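Local coordinates for ABC transporter, periplasmic substrate-binding protein (Thermotoga maritima, PDB 2HPG) that probably captures a solute in the periplasm and delivers it to a tripartite ATP-independent (TRAP) transporter for uptake, at residues P167-S172 and G223-I228. Numbering follows the deposited sequence.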
ATOM      1  N   PRO A 167     -12.870   2.820  -3.277  1.00 21.42           N
ATOM      2  CA  PRO A 167     -13.702   1.626  -3.300  1.00 21.16           C
ATOM      3  C   PRO A 167     -13.043   0.300  -2.908  1.00 20.54           C
ATOM      4  O   PRO A 167     -13.690  -0.482  -2.247  1.00 21.99           O
ATOM      5  CB  PRO A 167     -14.184   1.563  -4.766  1.00 21.14           C
ATOM      6  CG  PRO A 167     -14.169   2.947  -5.212  1.00 20.74           C
ATOM      7  CD  PRO A 167     -13.010   3.593  -4.531  1.00 21.55           C
ATOM      8  N   ALA A 168     -11.803   0.024  -3.316  1.00 20.75           N
ATOM      9  CA  ALA A 168     -11.165  -1.240  -2.932  1.00 19.65           C
ATOM     10  C   ALA A 168     -11.175  -1.443  -1.410  1.00 19.13           C
ATOM     11  O   ALA A 168     -11.466  -2.529  -0.921  1.00 19.14           O
ATOM     12  CB  ALA A 168      -9.748  -1.326  -3.477  1.00 19.62           C
ATOM     13  N   TRP A 169     -10.884  -0.383  -0.669  1.00 18.84           N
ATOM     14  CA  TRP A 169     -10.928  -0.425   0.798  1.00 18.32           C
ATOM     15  C   TRP A 169     -12.339  -0.507   1.368  1.00 18.02           C
ATOM     16  O   TRP A 169     -12.633  -1.355   2.216  1.00 16.78           O
ATOM     17  CB  TRP A 169     -10.306   0.832   1.376  1.00 17.69           C
ATOM     18  CG  TRP A 169      -8.938   1.196   0.911  1.00 17.31           C
ATOM     19  CD1 TRP A 169      -8.634   2.098  -0.061  1.00 17.61           C
ATOM     20  CD2 TRP A 169      -7.674   0.786   1.485  1.00 16.00           C
ATOM     21  NE1 TRP A 169      -7.267   2.251  -0.155  1.00 16.84           N
ATOM     22  CE2 TRP A 169      -6.660   1.452   0.774  1.00 16.32           C
ATOM     23  CE3 TRP A 169      -7.314  -0.089   2.518  1.00 16.11           C
ATOM     24  CZ2 TRP A 169      -5.292   1.285   1.067  1.00 17.67           C
ATOM     25  CZ3 TRP A 169      -5.967  -0.250   2.819  1.00 16.79           C
ATOM     26  CH2 TRP A 169      -4.969   0.424   2.081  1.00 17.59           C
ATOM     27  N   GLN A 170     -13.203   0.409   0.924  1.00 18.38           N
ATOM     28  CA  GLN A 170     -14.554   0.520   1.462  1.00 18.94           C
ATOM     29  C   GLN A 170     -15.326  -0.776   1.263  1.00 19.95           C
ATOM     30  O   GLN A 170     -15.929  -1.307   2.201  1.00 20.52           O
ATOM     31  CB  GLN A 170     -15.304   1.695   0.831  1.00 18.20           C
ATOM     32  CG  GLN A 170     -14.693   3.064   1.084  1.00 17.53           C
ATOM     33  CD  GLN A 170     -14.946   3.595   2.459  1.00 17.03           C
ATOM     34  OE1 GLN A 170     -16.091   3.695   2.868  1.00 18.48           O
ATOM     35  NE2 GLN A 170     -13.882   3.976   3.175  1.00 15.22           N
ATOM     36  N   GLU A 171     -15.297  -1.293   0.045  1.00 21.45           N
ATOM     37  CA  GLU A 171     -16.036  -2.514  -0.302  1.00 21.92           C
ATOM     38  C   GLU A 171     -15.477  -3.739   0.386  1.00 21.80           C
ATOM     39  O   GLU A 171     -16.228  -4.612   0.766  1.00 22.02           O
ATOM     40  CB  GLU A 171     -15.989  -2.744  -1.811  1.00 22.95           C
ATOM     41  CG  GLU A 171     -16.676  -1.655  -2.604  1.00 26.51           C
ATOM     42  CD  GLU A 171     -18.176  -1.700  -2.484  1.00 30.68           C
ATOM     43  OE1 GLU A 171     -18.721  -2.774  -2.122  1.00 31.35           O
ATOM     44  OE2 GLU A 171     -18.814  -0.646  -2.746  1.00 35.59           O
ATOM     45  N   SER A 172     -14.156  -3.802   0.526  1.00 21.72           N
ATOM     46  CA  SER A 172     -13.501  -4.867   1.277  1.00 21.79           C
ATOM     47  C   SER A 172     -13.965  -4.918   2.746  1.00 21.97           C
ATOM     48  O   SER A 172     -14.405  -5.968   3.223  1.00 21.92           O
ATOM     49  CB  SER A 172     -11.984  -4.693   1.211  1.00 21.97           C
ATOM     50  OG  SER A 172     -11.502  -5.033  -0.077  1.00 20.90           O
ATOM     51  N   GLY A 223      -5.221  -9.687   9.538  1.00 16.75           N
ATOM     52  CA  GLY A 223      -4.248  -9.583   8.442  1.00 16.29           C
ATOM     53  C   GLY A 223      -4.940  -9.478   7.077  1.00 16.39           C
ATOM     54  O   GLY A 223      -4.489 -10.049   6.079  1.00 15.91           O
ATOM     55  N   HIS A 224      -6.038  -8.737   7.052  1.00 16.10           N
ATOM     56  CA  HIS A 224      -6.950  -8.680   5.903  1.00 15.83           C
ATOM     57  C   HIS A 224      -6.453  -7.852   4.691  1.00 16.24           C
ATOM     58  O   HIS A 224      -6.968  -8.040   3.581  1.00 16.33           O
ATOM     59  CB  HIS A 224      -8.317  -8.163   6.364  1.00 15.64           C
ATOM     60  CG  HIS A 224      -8.243  -6.834   7.045  1.00 15.48           C
ATOM     61  ND1 HIS A 224      -8.130  -6.701   8.411  1.00 16.22           N
ATOM     62  CD2 HIS A 224      -8.195  -5.580   6.543  1.00 17.29           C
ATOM     63  CE1 HIS A 224      -8.028  -5.423   8.720  1.00 13.57           C
ATOM     64  NE2 HIS A 224      -8.072  -4.715   7.608  1.00 15.67           N
ATOM     65  N   PHE A 225      -5.490  -6.940   4.889  1.00 15.84           N
ATOM     66  CA  PHE A 225      -4.799  -6.275   3.780  1.00 16.21           C
ATOM     67  C   PHE A 225      -3.299  -6.416   3.944  1.00 16.17           C
ATOM     68  O   PHE A 225      -2.775  -6.338   5.054  1.00 15.93           O
ATOM     69  CB  PHE A 225      -5.065  -4.759   3.699  1.00 16.81           C
ATOM     70  CG  PHE A 225      -6.482  -4.366   3.432  1.00 15.83           C
ATOM     71  CD1 PHE A 225      -7.152  -4.795   2.303  1.00 16.64           C
ATOM     72  CD2 PHE A 225      -7.113  -3.481   4.270  1.00 16.04           C
ATOM     73  CE1 PHE A 225      -8.437  -4.397   2.070  1.00 15.94           C
ATOM     74  CE2 PHE A 225      -8.392  -3.081   4.049  1.00 18.15           C
ATOM     75  CZ  PHE A 225      -9.067  -3.529   2.945  1.00 18.17           C
ATOM     76  N   LEU A 226      -2.613  -6.642   2.825  1.00 16.78           N
ATOM     77  CA  LEU A 226      -1.192  -6.333   2.702  1.00 16.76           C
ATOM     78  C   LEU A 226      -1.087  -5.121   1.785  1.00 16.93           C
ATOM     79  O   LEU A 226      -1.408  -5.216   0.597  1.00 17.22           O
ATOM     80  CB  LEU A 226      -0.406  -7.499   2.109  1.00 16.65           C
ATOM     81  CG  LEU A 226       1.084  -7.222   1.991  1.00 16.67           C
ATOM     82  CD1 LEU A 226       1.718  -7.084   3.368  1.00 17.55           C
ATOM     83  CD2 LEU A 226       1.761  -8.284   1.145  1.00 17.00           C
ATOM     84  N   LEU A 227      -0.659  -3.987   2.328  1.00 16.84           N
ATOM     85  CA  LEU A 227      -0.601  -2.735   1.564  1.00 16.82           C
ATOM     86  C   LEU A 227       0.594  -2.694   0.619  1.00 17.25           C
ATOM     87  O   LEU A 227       1.763  -2.591   1.039  1.00 16.82           O
ATOM     88  CB  LEU A 227      -0.632  -1.518   2.505  1.00 17.27           C
ATOM     89  CG  LEU A 227      -0.555  -0.118   1.883  1.00 16.51           C
ATOM     90  CD1 LEU A 227      -1.336   0.003   0.589  1.00 15.81           C
ATOM     91  CD2 LEU A 227      -1.054   0.901   2.932  1.00 16.92           C
ATOM     92  N   ILE A 228       0.279  -2.824  -0.665  1.00 17.03           N
ATOM     93  CA  ILE A 228       1.265  -2.791  -1.718  1.00 17.91           C
ATOM     94  C   ILE A 228       1.202  -1.410  -2.343  1.00 17.48           C
ATOM     95  O   ILE A 228       0.175  -1.021  -2.902  1.00 18.19           O
ATOM     96  CB  ILE A 228       0.948  -3.834  -2.806  1.00 17.35           C
ATOM     97  CG1 ILE A 228       0.890  -5.248  -2.208  1.00 19.02           C
ATOM     98  CG2 ILE A 228       1.999  -3.774  -3.917  1.00 18.06           C
ATOM     99  CD1 ILE A 228       0.154  -6.244  -3.145  1.00 19.16           C
TER
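Trp169 and Phe225 form a T-shaped aromatic pair that fastens helix 167-176 to the long strand 218-234. The benzo edge of the indole points at one face of the phenyl ring, with planes at 77° and centroids 5.0 Å apart. Aim is off centre: Trp169 CE3 comes down near the rim, 3.5 Å from Phe225 CE2. With CG anti to its own carbonyl carbon (chi1 -64°), the phenyl ring reaches from the strand to the helix, where its far edge meets Ser172, CB lying 3.6 Å from Phe225 CZ. Ser172 OG turns back along its helix to donate to Ala168 O at 2.6 Å, and is also hydrogen-bonded to Ala90 N. Further round the same benzo ring, Leu227 CD1 lies obliquely 3.9 Å from Trp169 CH2. Arg142 of strand 130-146 and Glu201 of strand 199-202 also touch the indole, placing the pair amid the strands of this periplasmic-binding-protein fold. Replacing Phe225 with alanine would remove the ring, and is likely to open a gap beside the indole edge and strip Ser172 CB of its aromatic neighbour. The join thus rests on aromatic C-H groups aimed at a pi face and on van der Waals contact, while the buried hydroxyl is satisfied by helix and loop.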